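Local coordinates for importin subunit beta-1 (Saccharomyces cerevisiae, PDB 5OWU), which carries proteins into the nucleus as the importin beta subunit, working with importin alpha, which recognises the classical nuclear localization signal of the cargo, at residues T102-I107 / A114-I119; R110-A115 / K152-L157; S44-I49 / K93-T98; L38-L43 / A62-N67. One frame throughout, in Å; residues are numbered along the deposited sequence.

Contact 1: residues T102-I107 / A114-I119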
loop_
_atom_site.group_PDB
_atom_site.type_symbol
_atom_site.label_atom_id
_atom_site.label_comp_id
_atom_site.label_asym_id
_atom_site.label_seq_id
_atom_site.Cartn_x
_atom_site.Cartn_y
_atom_site.Cartn_z
ATOM N N THR A 102 -6.752 36.422 15.253
ATOM C CA THR A 102 -7.274 37.535 14.470
ATOM C C THR A 102 -7.452 37.128 13.016
ATOM O O THR A 102 -8.494 37.391 12.406
ATOM C CB THR A 102 -6.342 38.742 14.577
ATOM O OG1 THR A 102 -6.383 39.264 15.910
ATOM C CG2 THR A 102 -6.748 39.842 13.585
ATOM N N ALA A 103 -6.445 36.467 12.445
ATOM C CA ALA A 103 -6.538 36.062 11.048
ATOM C C ALA A 103 -7.602 34.985 10.842
ATOM O O ALA A 103 -8.189 34.894 9.757
ATOM C CB ALA A 103 -5.174 35.574 10.563
ATOM N N LEU A 104 -7.883 34.179 11.872
ATOM C CA LEU A 104 -8.830 33.079 11.714
ATOM C C LEU A 104 -10.201 33.584 11.280
ATOM O O LEU A 104 -10.896 32.920 10.498
ATOM C CB LEU A 104 -8.953 32.294 13.015
ATOM C CG LEU A 104 -9.866 31.070 12.928
ATOM C CD1 LEU A 104 -9.249 29.991 12.056
ATOM C CD2 LEU A 104 -10.173 30.542 14.317
ATOM N N VAL A 105 -10.605 34.752 11.772
ATOM C CA VAL A 105 -11.919 35.307 11.477
ATOM C C VAL A 105 -11.856 36.297 10.311
ATOM O O VAL A 105 -12.765 37.097 10.131
ATOM C CB VAL A 105 -12.557 35.946 12.722
ATOM C CG1 VAL A 105 -12.691 34.913 13.823
ATOM C CG2 VAL A 105 -11.751 37.151 13.215
ATOM N N SER A 106 -10.792 36.246 9.518
ATOM C CA SER A 106 -10.677 37.103 8.347
ATOM C C SER A 106 -11.781 36.800 7.342
ATOM O O SER A 106 -12.140 35.642 7.111
ATOM C CB SER A 106 -9.314 36.900 7.690
ATOM O OG SER A 106 -9.278 37.458 6.389
ATOM N N ILE A 107 -12.294 37.858 6.710
ATOM C CA ILE A 107 -13.283 37.700 5.649
ATOM C C ILE A 107 -12.702 37.040 4.408
ATOM O O ILE A 107 -13.461 36.600 3.536
ATOM C CB ILE A 107 -13.891 39.079 5.318
ATOM C CG1 ILE A 107 -15.169 38.921 4.499
ATOM C CG2 ILE A 107 -12.876 39.964 4.583
ATOM C CD1 ILE A 107 -16.014 40.178 4.469
ATOM N N ALA A 114 -5.126 29.505 6.150
ATOM C CA ALA A 114 -3.740 29.512 6.625
ATOM C C ALA A 114 -3.687 29.680 8.138
ATOM O O ALA A 114 -2.941 28.973 8.838
ATOM C CB ALA A 114 -2.959 30.627 5.936
ATOM N N ALA A 115 -4.490 30.604 8.663
ATOM C CA ALA A 115 -4.529 30.833 10.099
ATOM C C ALA A 115 -4.992 29.585 10.839
ATOM O O ALA A 115 -4.473 29.263 11.913
ATOM C CB ALA A 115 -5.445 32.016 10.401
ATOM N N ALA A 116 -5.967 28.867 10.279
ATOM C CA ALA A 116 -6.455 27.649 10.914
ATOM C C ALA A 116 -5.356 26.600 10.997
ATOM O O ALA A 116 -5.229 25.901 12.009
ATOM C CB ALA A 116 -7.659 27.100 10.146
ATOM N N GLN A 117 -4.556 26.466 9.937
ATOM C CA GLN A 117 -3.449 25.514 9.980
ATOM C C GLN A 117 -2.400 25.919 11.016
ATOM O O GLN A 117 -1.845 25.060 11.720
ATOM C CB GLN A 117 -2.822 25.387 8.597
ATOM C CG GLN A 117 -3.757 24.858 7.533
ATOM C CD GLN A 117 -3.038 24.536 6.237
ATOM O OE1 GLN A 117 -2.110 23.730 6.210
ATOM N NE2 GLN A 117 -3.471 25.163 5.153
ATOM N N LEU A 118 -2.119 27.223 11.128
ATOM C CA LEU A 118 -1.148 27.696 12.116
ATOM C C LEU A 118 -1.647 27.463 13.537
ATOM O O LEU A 118 -0.908 26.961 14.400
ATOM C CB LEU A 118 -0.858 29.185 11.885
ATOM C CG LEU A 118 0.087 29.873 12.879
ATOM C CD1 LEU A 118 1.438 29.221 12.836
ATOM C CD2 LEU A 118 0.206 31.346 12.575
ATOM N N ILE A 119 -2.902 27.842 13.799
ATOM C CA ILE A 119 -3.517 27.576 15.093
ATOM C C ILE A 119 -3.433 26.093 15.412
ATOM O O ILE A 119 -3.087 25.705 16.532
ATOM C CB ILE A 119 -4.974 28.075 15.106
ATOM C CG1 ILE A 119 -5.001 29.605 15.109
ATOM C CG2 ILE A 119 -5.732 27.519 16.312
ATOM C CD1 ILE A 119 -6.350 30.192 14.764
#
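Leu104 of helix 90-104 packs on Ala115 and Ala116, and on Ile119 one turn further along helix 109-126. The two helices belong to HEAT repeat 3. The backbones come close here, with Leu104 CA 5.1 Å from Ala115 CA. The small Ala115 permits this, and its CB touches Leu104 N at 3.6 Å. Along the leucine, CB meets the end methyl CD1 of Ile119 at 3.8 Å. CG stays near the same methyl. At the fork the two branches part. CD2 remains on Ile119 CD1, 3.9 Å away, while CD1 lies against Ala116 CB at 3.8 Å. With CG anti to the backbone N (chi1 -177°), the isobutyl end is carried closer to helix 109-126 than CB alone would reach. Ile119 crosses the leucine at about a right angle, and its end methyl is the atom that meets CB, CG and CD2. Ala103 adds a methyl-to-methyl contact, its CB 3.6 Å from Ala115 CB. No hydrogen bond spans the two segments, and all five touching residues are buried. Cut back to an alanine, Leu104 would lose both branches, which is likely to open a gap beside Ala116 and leave the Ile119 end methyl with less to pack on. Neighbouring helices border this contact: Leu104 also reaches Ala154 and Ser155 of helix 149-165, whereas Ala114 and Leu118 touch helix 55-67.

Contact 2: residues R110-A115 / K152-L157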
loop_
_atom_site.group_PDB
_atom_site.type_symbol
_atom_site.label_atom_id
_atom_site.label_comp_id
_atom_site.label_asym_id
_atom_site.label_seq_id
_atom_site.Cartn_x
_atom_site.Cartn_y
_atom_site.Cartn_z
ATOM N N ARG A 110 -8.794 32.412 2.309
ATOM C CA ARG A 110 -7.429 31.898 2.230
ATOM C C ARG A 110 -6.621 32.291 3.465
ATOM O O ARG A 110 -5.806 31.501 3.968
ATOM C CB ARG A 110 -6.746 32.417 0.968
ATOM C CG ARG A 110 -7.317 31.856 -0.329
ATOM C CD ARG A 110 -6.312 31.987 -1.466
ATOM N NE ARG A 110 -6.407 33.265 -2.146
ATOM C CZ ARG A 110 -5.412 33.836 -2.817
ATOM N NH1 ARG A 110 -4.215 33.262 -2.890
ATOM N NH2 ARG A 110 -5.612 35.000 -3.407
ATOM N N ILE A 111 -6.835 33.514 3.958
ATOM C CA ILE A 111 -6.226 33.940 5.215
ATOM C C ILE A 111 -6.729 33.062 6.347
ATOM O O ILE A 111 -5.952 32.577 7.179
ATOM C CB ILE A 111 -6.536 35.426 5.484
ATOM C CG1 ILE A 111 -5.877 36.327 4.434
ATOM C CG2 ILE A 111 -6.105 35.834 6.904
ATOM C CD1 ILE A 111 -4.359 36.308 4.443
ATOM N N ALA A 112 -8.048 32.838 6.379
ATOM C CA ALA A 112 -8.659 32.032 7.429
ATOM C C ALA A 112 -8.120 30.606 7.427
ATOM O O ALA A 112 -7.856 30.033 8.489
ATOM C CB ALA A 112 -10.176 32.034 7.249
ATOM N N ASN A 113 -7.965 30.011 6.245
ATOM C CA ASN A 113 -7.425 28.656 6.145
ATOM C C ASN A 113 -5.979 28.595 6.638
ATOM O O ASN A 113 -5.615 27.726 7.449
ATOM C CB ASN A 113 -7.519 28.174 4.694
ATOM C CG ASN A 113 -7.277 26.680 4.556
ATOM O OD1 ASN A 113 -7.808 25.881 5.319
ATOM N ND2 ASN A 113 -6.470 26.299 3.580
ATOM N N ALA A 114 -5.126 29.505 6.150
ATOM C CA ALA A 114 -3.740 29.512 6.625
ATOM C C ALA A 114 -3.687 29.680 8.138
ATOM O O ALA A 114 -2.941 28.973 8.838
ATOM C CB ALA A 114 -2.959 30.627 5.936
ATOM N N ALA A 115 -4.490 30.604 8.663
ATOM C CA ALA A 115 -4.529 30.833 10.099
ATOM C C ALA A 115 -4.992 29.585 10.839
ATOM O O ALA A 115 -4.473 29.263 11.913
ATOM C CB ALA A 115 -5.445 32.016 10.401
ATOM N N LYS A 152 -17.710 30.206 12.248
ATOM C CA LYS A 152 -17.999 28.789 12.437
ATOM C C LYS A 152 -17.101 27.930 11.559
ATOM O O LYS A 152 -16.439 26.997 12.033
ATOM C CB LYS A 152 -19.464 28.507 12.103
ATOM C CG LYS A 152 -20.476 29.110 13.055
ATOM C CD LYS A 152 -21.881 29.000 12.471
ATOM C CE LYS A 152 -22.958 29.227 13.522
ATOM N NZ LYS A 152 -24.317 29.136 12.929
ATOM N N ARG A 153 -17.085 28.227 10.261
ATOM C CA ARG A 153 -16.404 27.363 9.305
ATOM C C ARG A 153 -14.898 27.374 9.536
ATOM O O ARG A 153 -14.253 26.322 9.533
ATOM C CB ARG A 153 -16.739 27.805 7.880
ATOM C CG ARG A 153 -16.818 26.666 6.867
ATOM C CD ARG A 153 -15.442 26.134 6.494
ATOM N NE ARG A 153 -14.686 27.079 5.675
ATOM C CZ ARG A 153 -14.789 27.184 4.353
ATOM N NH1 ARG A 153 -15.627 26.400 3.678
ATOM N NH2 ARG A 153 -14.053 28.078 3.700
ATOM N N ALA A 154 -14.316 28.559 9.731
ATOM C CA ALA A 154 -12.876 28.642 9.952
ATOM C C ALA A 154 -12.478 27.913 11.228
ATOM O O ALA A 154 -11.448 27.223 11.268
ATOM C CB ALA A 154 -12.442 30.106 10.006
ATOM N N SER A 155 -13.292 28.033 12.279
ATOM C CA SER A 155 -12.965 27.346 13.520
ATOM C C SER A 155 -13.065 25.835 13.353
ATOM O O SER A 155 -12.226 25.093 13.879
ATOM C CB SER A 155 -13.870 27.847 14.645
ATOM O OG SER A 155 -13.715 29.251 14.793
ATOM N N LEU A 156 -14.075 25.361 12.606
ATOM C CA LEU A 156 -14.189 23.931 12.341
ATOM C C LEU A 156 -13.006 23.423 11.519
ATOM O O LEU A 156 -12.492 22.326 11.772
ATOM C CB LEU A 156 -15.512 23.629 11.633
ATOM C CG LEU A 156 -16.757 23.865 12.501
ATOM C CD1 LEU A 156 -18.026 23.885 11.678
ATOM C CD2 LEU A 156 -16.853 22.801 13.576
ATOM N N LEU A 157 -12.556 24.203 10.535
ATOM C CA LEU A 157 -11.327 23.856 9.825
ATOM C C LEU A 157 -10.164 23.708 10.792
ATOM O O LEU A 157 -9.409 22.730 10.729
ATOM C CB LEU A 157 -10.988 24.920 8.780
ATOM C CG LEU A 157 -11.914 25.052 7.575
ATOM C CD1 LEU A 157 -11.333 26.073 6.618
ATOM C CD2 LEU A 157 -12.123 23.713 6.880
#
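Ala112 and Asn113 of helix 109-126 face Ala154 and Leu157 of helix 149-165. The contact joins the second helix of HEAT repeat 3 to the second helix of HEAT repeat 4, as is usual where successive repeats stack into a superhelix. The apolar part is a single pair of methyls. Ala112 CB and Ala154 CB meet at 4.1 Å, and the two CA atoms are 6.0 Å apart. Small residues on each helix permit this spacing. The carbonyl O of Leu104, from the first helix of repeat 3, packs close to both methyls.

The second kind of contact is polar against apolar. Asn113 CG is anti to its own N (chi1 -167°), which brings the amide nearer to helix 149-165 than CB points. The amide oxygen is not left to the leucine alone, since Asn113 OD1 accepts a hydrogen bond from Tyr161 OH, further along helix 149-165. That bond also links helix 109-126 to helix 149-165. No hydrogen bond joins the two segments themselves. The Leu157 chain crosses the asparagine at about a right angle, and its CD1 methyl rests 3.8 Å from Asn113 OD1.

Contact 3: residues S44-I49 / K93-T98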
loop_
_atom_site.group_PDB
_atom_site.type_symbol
_atom_site.label_atom_id
_atom_site.label_comp_id
_atom_site.label_asym_id
_atom_site.label_seq_id
_atom_site.Cartn_x
_atom_site.Cartn_y
_atom_site.Cartn_z
ATOM N N SER A 44 6.398 36.622 11.321
ATOM C CA SER A 44 5.501 35.832 10.483
ATOM C C SER A 44 4.050 36.069 10.880
ATOM O O SER A 44 3.185 36.326 10.030
ATOM C CB SER A 44 5.847 34.344 10.600
ATOM O OG SER A 44 7.132 34.063 10.065
ATOM N N SER A 45 3.774 36.008 12.186
ATOM C CA SER A 45 2.414 36.230 12.651
ATOM C C SER A 45 1.948 37.654 12.369
ATOM O O SER A 45 0.757 37.869 12.114
ATOM C CB SER A 45 2.312 35.904 14.141
ATOM O OG SER A 45 2.652 37.022 14.947
ATOM N N GLN A 46 2.861 38.636 12.380
ATOM C CA GLN A 46 2.448 40.010 12.105
ATOM C C GLN A 46 2.139 40.206 10.625
ATOM O O GLN A 46 1.204 40.933 10.272
ATOM C CB GLN A 46 3.521 41.000 12.567
ATOM C CG GLN A 46 3.604 41.202 14.089
ATOM C CD GLN A 46 2.376 41.880 14.715
ATOM O OE1 GLN A 46 2.044 41.619 15.875
ATOM N NE2 GLN A 46 1.716 42.767 13.963
ATOM N N VAL A 47 2.898 39.560 9.740
ATOM C CA VAL A 47 2.609 39.681 8.315
ATOM C C VAL A 47 1.292 38.992 7.987
ATOM O O VAL A 47 0.499 39.492 7.179
ATOM C CB VAL A 47 3.776 39.124 7.480
ATOM C CG1 VAL A 47 3.410 39.073 5.992
ATOM C CG2 VAL A 47 5.026 39.978 7.687
ATOM N N LEU A 48 1.020 37.850 8.626
ATOM C CA LEU A 48 -0.262 37.179 8.410
ATOM C C LEU A 48 -1.434 38.154 8.492
ATOM O O LEU A 48 -2.371 38.070 7.694
ATOM C CB LEU A 48 -0.438 36.048 9.421
ATOM C CG LEU A 48 -1.776 35.307 9.424
ATOM C CD1 LEU A 48 -2.131 34.767 8.040
ATOM C CD2 LEU A 48 -1.718 34.184 10.436
ATOM N N ILE A 49 -1.395 39.095 9.437
ATOM C CA ILE A 49 -2.509 40.012 9.658
ATOM C C ILE A 49 -2.294 41.367 8.986
ATOM O O ILE A 49 -3.099 42.280 9.191
ATOM C CB ILE A 49 -2.784 40.208 11.160
ATOM C CG1 ILE A 49 -1.562 40.826 11.857
ATOM C CG2 ILE A 49 -3.174 38.881 11.811
ATOM C CD1 ILE A 49 -1.841 41.336 13.245
ATOM N N LYS A 93 4.795 34.224 22.400
ATOM C CA LYS A 93 3.742 33.229 22.213
ATOM C C LYS A 93 2.372 33.888 22.212
ATOM O O LYS A 93 1.565 33.679 21.300
ATOM C CB LYS A 93 3.807 32.173 23.317
ATOM C CG LYS A 93 4.916 31.138 23.195
ATOM C CD LYS A 93 4.595 29.957 24.113
ATOM C CE LYS A 93 5.702 28.912 24.160
ATOM N NZ LYS A 93 6.917 29.372 24.906
ATOM N N ASN A 94 2.097 34.700 23.239
ATOM C CA ASN A 94 0.788 35.333 23.348
ATOM C C ASN A 94 0.489 36.211 22.140
ATOM O O ASN A 94 -0.639 36.212 21.630
ATOM C CB ASN A 94 0.702 36.150 24.636
ATOM C CG ASN A 94 0.682 35.278 25.877
ATOM O OD1 ASN A 94 0.502 34.063 25.794
ATOM N ND2 ASN A 94 0.860 35.897 27.039
ATOM N N GLN A 95 1.480 36.970 21.666
ATOM C CA GLN A 95 1.228 37.820 20.504
ATOM C C GLN A 95 0.975 36.990 19.250
ATOM O O GLN A 95 0.097 37.326 18.447
ATOM C CB GLN A 95 2.391 38.785 20.277
ATOM C CG GLN A 95 2.194 40.151 20.931
ATOM C CD GLN A 95 1.140 40.996 20.225
ATOM O OE1 GLN A 95 -0.032 40.625 20.154
ATOM N NE2 GLN A 95 1.561 42.137 19.691
ATOM N N ILE A 96 1.730 35.904 19.062
ATOM C CA ILE A 96 1.548 35.066 17.878
ATOM C C ILE A 96 0.160 34.435 17.887
ATOM O O ILE A 96 -0.545 34.428 16.871
ATOM C CB ILE A 96 2.648 33.992 17.806
ATOM C CG1 ILE A 96 4.021 34.655 17.617
ATOM C CG2 ILE A 96 2.365 33.001 16.684
ATOM C CD1 ILE A 96 5.188 33.726 17.821
ATOM N N LYS A 97 -0.247 33.885 19.036
ATOM C CA LYS A 97 -1.563 33.263 19.141
ATOM C C LYS A 97 -2.665 34.283 18.895
ATOM O O LYS A 97 -3.623 34.008 18.164
ATOM C CB LYS A 97 -1.736 32.631 20.519
ATOM C CG LYS A 97 -0.800 31.486 20.836
ATOM C CD LYS A 97 -1.202 30.895 22.177
ATOM C CE LYS A 97 -0.047 30.337 22.948
ATOM N NZ LYS A 97 -0.507 29.869 24.291
ATOM N N THR A 98 -2.543 35.471 19.496
ATOM C CA THR A 98 -3.534 36.520 19.263
ATOM C C THR A 98 -3.625 36.884 17.783
ATOM O O THR A 98 -4.726 37.058 17.245
ATOM C CB THR A 98 -3.192 37.756 20.097
ATOM O OG1 THR A 98 -3.158 37.398 21.485
ATOM C CG2 THR A 98 -4.231 38.857 19.894
#
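Ser45 has more surface buried here than any other residue, and Ile96 is its chief partner. The serine CB points toward segment 93-98 of helix 90-104 and lies 3.9 Å from Ile96 CG2. Its hydroxyl oxygen OG sits over the isoleucine backbone, 3.7 Å from Ile96 CA, and touches the CG1 branch at 3.8 Å. Chi1 of Ser45 is 87°, which sets OG between the backbone N and the carbonyl carbon. From there the hydroxyl faces an apolar neighbour, but it is satisfied nearby. It bonds to the carbonyl O of Gly42 in its own helix and receives a bond from Asn99 ND2. The serine is small, so the backbones approach to 5.4 Å between Ser45 CA and Ile96 CA.

These are the first helices of HEAT repeats 2 and 3, stacked side by side. Their short segments run nearly parallel, at 25°, with axes 9.1 Å apart. Ile96 spans more than this pair: beyond Ser45 it packs on Ala41 of the same helix 37-48, and it also touches Ile122 of helix 109-126.

Gln95 is exposed, and its amide NE2 is 3.9 Å from Gln46 OE1, too long to count as a hydrogen bond. The two amide planes are 58° apart. Gln46 is modelled in two conformers, so this approach is doubtful. In the conformer described, Gln46 OE1 bonds to Asn99 ND2. In that conformer the Asn99 amide serves both Gln46 and Ser45; the bond to Ser45 does not depend on it and links helix 90-104 to helix 37-48.

Contact 4: residues L38-L43 / A62-N67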
loop_
_atom_site.group_PDB
_atom_site.type_symbol
_atom_site.label_atom_id
_atom_site.label_comp_id
_atom_site.label_asym_id
_atom_site.label_seq_id
_atom_site.Cartn_x
_atom_site.Cartn_y
_atom_site.Cartn_z
ATOM N N LEU A 38 12.426 33.301 17.690
ATOM C CA LEU A 38 11.414 34.141 18.326
ATOM C C LEU A 38 10.971 35.255 17.387
ATOM O O LEU A 38 9.772 35.449 17.149
ATOM C CB LEU A 38 11.963 34.719 19.637
ATOM C CG LEU A 38 11.003 35.433 20.602
ATOM C CD1 LEU A 38 11.733 35.713 21.907
ATOM C CD2 LEU A 38 10.437 36.734 20.056
ATOM N N GLN A 39 11.932 36.001 16.835
ATOM C CA GLN A 39 11.579 37.107 15.949
ATOM C C GLN A 39 10.950 36.598 14.654
ATOM O O GLN A 39 9.972 37.172 14.166
ATOM C CB GLN A 39 12.815 37.963 15.648
ATOM C CG GLN A 39 12.507 39.186 14.794
ATOM C CD GLN A 39 13.741 40.022 14.461
ATOM O OE1 GLN A 39 14.836 39.491 14.258
ATOM N NE2 GLN A 39 13.560 41.338 14.395
ATOM N N PHE A 40 11.509 35.538 14.070
ATOM C CA PHE A 40 10.944 34.955 12.854
ATOM C C PHE A 40 9.463 34.617 13.038
ATOM O O PHE A 40 8.617 34.948 12.195
ATOM C CB PHE A 40 11.758 33.713 12.486
ATOM C CG PHE A 40 11.155 32.881 11.399
ATOM C CD1 PHE A 40 11.460 33.124 10.074
ATOM C CD2 PHE A 40 10.299 31.839 11.705
ATOM C CE1 PHE A 40 10.912 32.349 9.068
ATOM C CE2 PHE A 40 9.742 31.067 10.708
ATOM C CZ PHE A 40 10.049 31.322 9.386
ATOM N N ALA A 41 9.129 33.969 14.153
ATOM C CA ALA A 41 7.744 33.575 14.402
ATOM C C ALA A 41 6.858 34.789 14.661
ATOM O O ALA A 41 5.746 34.884 14.117
ATOM C CB ALA A 41 7.688 32.606 15.581
ATOM N N GLY A 42 7.327 35.728 15.487
ATOM C CA GLY A 42 6.551 36.939 15.721
ATOM C C GLY A 42 6.265 37.701 14.441
ATOM O O GLY A 42 5.121 38.079 14.163
ATOM N N LEU A 43 7.308 37.938 13.644
ATOM C CA LEU A 43 7.149 38.683 12.401
ATOM C C LEU A 43 6.241 37.945 11.426
ATOM O O LEU A 43 5.417 38.567 10.750
ATOM C CB LEU A 43 8.514 38.936 11.761
ATOM C CG LEU A 43 9.395 40.014 12.397
ATOM C CD1 LEU A 43 10.803 39.935 11.836
ATOM C CD2 LEU A 43 8.815 41.397 12.159
ATOM N N ALA A 62 2.173 32.506 7.256
ATOM C CA ALA A 62 1.533 31.546 8.152
ATOM C C ALA A 62 1.986 30.118 7.873
ATOM O O ALA A 62 2.264 29.353 8.804
ATOM C CB ALA A 62 0.017 31.655 8.033
ATOM N N LEU A 63 2.054 29.726 6.603
ATOM C CA LEU A 63 2.355 28.329 6.301
ATOM C C LEU A 63 3.817 27.989 6.593
ATOM O O LEU A 63 4.122 26.867 7.017
ATOM C CB LEU A 63 2.001 28.019 4.844
ATOM C CG LEU A 63 0.523 28.203 4.459
ATOM C CD1 LEU A 63 0.284 27.860 2.982
ATOM C CD2 LEU A 63 -0.392 27.370 5.359
ATOM N N THR A 64 4.735 28.932 6.367
ATOM C CA THR A 64 6.139 28.683 6.683
ATOM C C THR A 64 6.328 28.526 8.187
ATOM O O THR A 64 6.989 27.581 8.655
ATOM C CB THR A 64 7.018 29.820 6.147
ATOM O OG1 THR A 64 6.789 29.994 4.744
ATOM C CG2 THR A 64 8.499 29.507 6.365
ATOM N N LEU A 65 5.721 29.419 8.972
ATOM C CA LEU A 65 5.786 29.219 10.416
ATOM C C LEU A 65 5.166 27.877 10.811
ATOM O O LEU A 65 5.742 27.133 11.617
ATOM C CB LEU A 65 5.110 30.377 11.139
ATOM C CG LEU A 65 5.127 30.274 12.663
ATOM C CD1 LEU A 65 6.546 30.036 13.231
ATOM C CD2 LEU A 65 4.520 31.525 13.243
ATOM N N LYS A 66 4.015 27.527 10.224
ATOM C CA LYS A 66 3.396 26.235 10.527
ATOM C C LYS A 66 4.363 25.097 10.267
ATOM O O LYS A 66 4.459 24.153 11.060
ATOM C CB LYS A 66 2.127 26.029 9.693
ATOM C CG LYS A 66 1.574 24.585 9.707
ATOM C CD LYS A 66 0.597 24.355 8.591
ATOM C CE LYS A 66 1.319 24.077 7.280
ATOM N NZ LYS A 66 1.490 22.612 7.033
ATOM N N ASN A 67 5.069 25.157 9.144
ATOM C CA ASN A 67 6.019 24.112 8.801
ATOM C C ASN A 67 7.264 24.140 9.673
ATOM O O ASN A 67 8.056 23.198 9.602
ATOM C CB ASN A 67 6.410 24.230 7.331
ATOM C CG ASN A 67 5.304 23.765 6.399
ATOM O OD1 ASN A 67 4.468 22.931 6.770
ATOM N ND2 ASN A 67 5.294 24.301 5.188
#
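The two helices of HEAT repeat 2, 37-48 and 55-67, pack here through Phe40 and Ala41 on one and Thr64 and Leu65 on the other. Their short segments run at 142° to each other, roughly antiparallel, with axes 10.0 Å apart. Leu65 fits against Ala41 with both branches. CD1 lies 3.7 Å from Ala41 CB, and CD2 rests 3.7 Å from the carbonyl oxygen Ala41 O. The same CD1 comes within 4.2 Å of Phe40 CE2. Phe40 has its ring swung anti to the backbone N (chi1 170°), which carries the far end across to helix 55-67. There the ring edge meets a methyl: Thr64 CG2 lies in the ring plane, 3.9 Å from Phe40 CZ. Loss of both Leu65 branches, as in an alanine, is likely to open a gap over Ala41 and leave the Phe40 ring with less to pack on. Leu65 also touches Leu118 of helix 109-126, so the next repeat shares this leucine. The hydroxyl of Thr64 bonds to Leu60 O in its own helix, while the methyl turns to the ring. No hydrogen bond crosses between the segments, so the two helices are held here by fit of apolar shapes.

In the fold
All four contacts lie in HEAT repeats 2 to 4, near the N-terminal end of the chain. Contacts 1 and 4 are buried and apolar, each joining the two helices of one repeat. Contacts 2 and 3 join successive repeats and are only partly buried. Small residues occur in all four, but contacts 2 and 3 differ by their polar side chains, which bond to residues outside the segments. Contacts 1 and 2 share helix 109-126, contacts 1 and 3 share helix 90-104, and contacts 3 and 4 share helix 37-48. The centres of contacts 1 and 2 are about 5 Å apart, those of contacts 2 and 4 about 18 Å.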